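Local atomic coordinates of polyhedrin (Antheraea mylitta cypovirus 4, PDB entry 5A8S), a protein that probably forms the crystalline matrix of the polyhedra, the occlusion bodies that enclose cypovirus particles in infected insect cells. Residues Tyr51-Tyr56 with Asn212-Asn217. Residues are numbered along the deposited sequence; the frame is centred on the assembly and turned at random.
Sequences YKAFDY and NVIEFN
Ala53 and Ile214 face each other as a hydrogen-bonded pair in an antiparallel strand pair, Ala53 N to Ile214 O at 2.8 Å and Ile214 N to Ala53 O at 2.9 Å. The same two-way bonding joins Tyr51 to Phe216 and Asp55 to Asn212. On the face carrying these residues, Ala53 is small enough to admit the Phe216 ring, whose edge meets the Ala53 methyl in the ring plane, Phe216 CE2 to Ala53 CB 3.4 Å. Ile214 CD1 lies alongside Asp55 CB, 3.8 Å away.

On the other face, lysine suits because its methylenes slant across the CG1 branch of Val213, with a tight 3.4 Å between Lys52 CD and Val213 CG1, while Lys52 NZ hydrogen-bonds to the carbonyls of Glu70, Leu72 and Thr75. Branched Val213 also touches Phe54, Val213 CG2 to Phe54 CD2 3.9 Å. Glu215 OE2 accepts from Asp74 N, and OE1 forms a salt bridge with Arg50.

Asp55 OD2 forms a salt bridge with Arg39 and a hydrogen bond with Tyr225 OH. Helix 219-228 packs on the Phe216 face, strand 61-66 meets Phe54, and strand 38-45 continues the sheet beyond 51-58. Strand 210-216 ends the sheet within this chain, where Tyr93 OH of the second subunit hydrogen-bonds to Asn212 OD1.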
loop_
_atom_site.group_PDB
_atom_site.type_symbol
_atom_site.label_atom_id
_atom_site.label_comp_id
_atom_site.label_asym_id
_atom_site.label_seq_id
_atom_site.Cartn_x
_atom_site.Cartn_y
_atom_site.Cartn_z
ATOM N N TYR A 51 5.445 -22.749 -8.137
ATOM C CA TYR A 51 5.371 -21.971 -6.910
ATOM C C TYR A 51 5.432 -20.485 -7.239
ATOM O O TYR A 51 5.879 -20.092 -8.314
ATOM C CB TYR A 51 6.544 -22.300 -5.989
ATOM C CG TYR A 51 6.552 -23.702 -5.420
ATOM C CD1 TYR A 51 6.852 -24.804 -6.218
ATOM C CD2 TYR A 51 6.287 -23.918 -4.074
ATOM C CE1 TYR A 51 6.872 -26.094 -5.683
ATOM C CE2 TYR A 51 6.303 -25.185 -3.535
ATOM C CZ TYR A 51 6.598 -26.272 -4.338
ATOM O OH TYR A 51 6.617 -27.531 -3.774
ATOM N N LYS A 52 4.988 -19.656 -6.304
ATOM C CA LYS A 52 5.116 -18.213 -6.451
ATOM C C LYS A 52 5.532 -17.615 -5.122
ATOM O O LYS A 52 4.957 -17.937 -4.086
ATOM C CB LYS A 52 3.799 -17.597 -6.915
ATOM C CG LYS A 52 3.899 -16.130 -7.280
ATOM C CD LYS A 52 2.623 -15.653 -7.940
ATOM C CE LYS A 52 1.583 -15.284 -6.889
ATOM N NZ LYS A 52 0.281 -14.947 -7.516
ATOM N N ALA A 53 6.533 -16.743 -5.155
ATOM C CA ALA A 53 7.034 -16.101 -3.943
ATOM C C ALA A 53 6.589 -14.657 -3.862
ATOM O O ALA A 53 6.750 -13.904 -4.822
ATOM C CB ALA A 53 8.555 -16.164 -3.907
ATOM N N PHE A 54 6.017 -14.283 -2.720
ATOM C CA PHE A 54 5.857 -12.885 -2.350
ATOM C C PHE A 54 7.016 -12.569 -1.418
ATOM O O PHE A 54 7.021 -12.970 -0.257
ATOM C CB PHE A 54 4.520 -12.655 -1.643
ATOM C CG PHE A 54 3.327 -13.119 -2.436
ATOM C CD1 PHE A 54 2.949 -14.452 -2.427
ATOM C CD2 PHE A 54 2.593 -12.225 -3.196
ATOM C CE1 PHE A 54 1.849 -14.887 -3.156
ATOM C CE2 PHE A 54 1.488 -12.653 -3.920
ATOM C CZ PHE A 54 1.123 -13.984 -3.905
ATOM N N ASP A 55 8.009 -11.870 -1.950
ATOM C CA ASP A 55 9.280 -11.634 -1.267
ATOM C C ASP A 55 9.301 -10.192 -0.759
ATOM O O ASP A 55 9.284 -9.252 -1.546
ATOM C CB ASP A 55 10.408 -11.880 -2.277
ATOM C CG ASP A 55 11.789 -11.874 -1.660
ATOM O OD1 ASP A 55 11.943 -11.573 -0.456
ATOM O OD2 ASP A 55 12.737 -12.167 -2.419
ATOM N N TYR A 56 9.314 -10.025 0.561
ATOM C CA TYR A 56 9.319 -8.697 1.184
ATOM C C TYR A 56 10.612 -8.448 1.938
ATOM O O TYR A 56 10.992 -9.238 2.803
ATOM C CB TYR A 56 8.179 -8.568 2.196
ATOM C CG TYR A 56 6.817 -8.842 1.626
ATOM C CD1 TYR A 56 6.300 -10.127 1.616
ATOM C CD2 TYR A 56 6.040 -7.817 1.103
ATOM C CE1 TYR A 56 5.053 -10.387 1.094
ATOM C CE2 TYR A 56 4.785 -8.071 0.581
ATOM C CZ TYR A 56 4.302 -9.359 0.578
ATOM O OH TYR A 56 3.058 -9.636 0.062
ATOM N N ASN A 212 8.277 -8.158 -4.141
ATOM C CA ASN A 212 8.354 -8.718 -5.488
ATOM C C ASN A 212 7.574 -10.015 -5.538
ATOM O O ASN A 212 7.515 -10.747 -4.550
ATOM C CB ASN A 212 9.801 -8.976 -5.895
ATOM C CG ASN A 212 10.465 -7.744 -6.469
ATOM O OD1 ASN A 212 10.218 -7.375 -7.617
ATOM N ND2 ASN A 212 11.308 -7.092 -5.670
ATOM N N VAL A 213 6.968 -10.294 -6.687
ATOM C CA VAL A 213 6.246 -11.542 -6.887
ATOM C C VAL A 213 6.974 -12.328 -7.974
ATOM O O VAL A 213 6.999 -11.919 -9.132
ATOM C CB VAL A 213 4.789 -11.295 -7.316
ATOM C CG1 VAL A 213 4.059 -12.616 -7.494
ATOM C CG2 VAL A 213 4.074 -10.418 -6.287
ATOM N N ILE A 214 7.581 -13.443 -7.593
ATOM C CA ILE A 214 8.424 -14.201 -8.511
ATOM C C ILE A 214 7.875 -15.599 -8.688
ATOM O O ILE A 214 7.525 -16.246 -7.713
ATOM C CB ILE A 214 9.860 -14.349 -7.958
ATOM C CG1 ILE A 214 10.402 -13.001 -7.483
ATOM C CG2 ILE A 214 10.766 -14.970 -9.007
ATOM C CD1 ILE A 214 10.415 -12.851 -5.986
ATOM N N GLU A 215 7.812 -16.095 -9.918
ATOM C CA GLU A 215 7.349 -17.463 -10.097
ATOM C C GLU A 215 8.489 -18.452 -10.319
ATOM O O GLU A 215 9.572 -18.082 -10.754
ATOM C CB GLU A 215 6.292 -17.539 -11.195
ATOM C CG GLU A 215 4.965 -16.984 -10.700
ATOM C CD GLU A 215 3.777 -17.440 -11.511
ATOM O OE1 GLU A 215 3.852 -17.420 -12.761
ATOM O OE2 GLU A 215 2.761 -17.809 -10.885
ATOM N N PHE A 216 8.219 -19.708 -9.981
ATOM C CA PHE A 216 9.176 -20.801 -10.098
ATOM C C PHE A 216 8.480 -21.986 -10.744
ATOM O O PHE A 216 7.406 -22.392 -10.300
ATOM C CB PHE A 216 9.686 -21.207 -8.709
ATOM C CG PHE A 216 10.189 -20.051 -7.901
ATOM C CD1 PHE A 216 11.493 -19.599 -8.046
ATOM C CD2 PHE A 216 9.352 -19.398 -7.016
ATOM C CE1 PHE A 216 11.945 -18.520 -7.321
ATOM C CE2 PHE A 216 9.807 -18.317 -6.280
ATOM C CZ PHE A 216 11.100 -17.878 -6.437
ATOM N N ASN A 217 9.082 -22.550 -11.781
ATOM C CA ASN A 217 8.435 -23.631 -12.511
ATOM C C ASN A 217 8.497 -24.972 -11.785
ATOM O O ASN A 217 7.744 -25.886 -12.104
ATOM C CB ASN A 217 9.021 -23.752 -13.920
ATOM C CG ASN A 217 8.527 -22.651 -14.850
ATOM O OD1 ASN A 217 7.566 -21.951 -14.537
ATOM N ND2 ASN A 217 9.173 -22.505 -16.003
#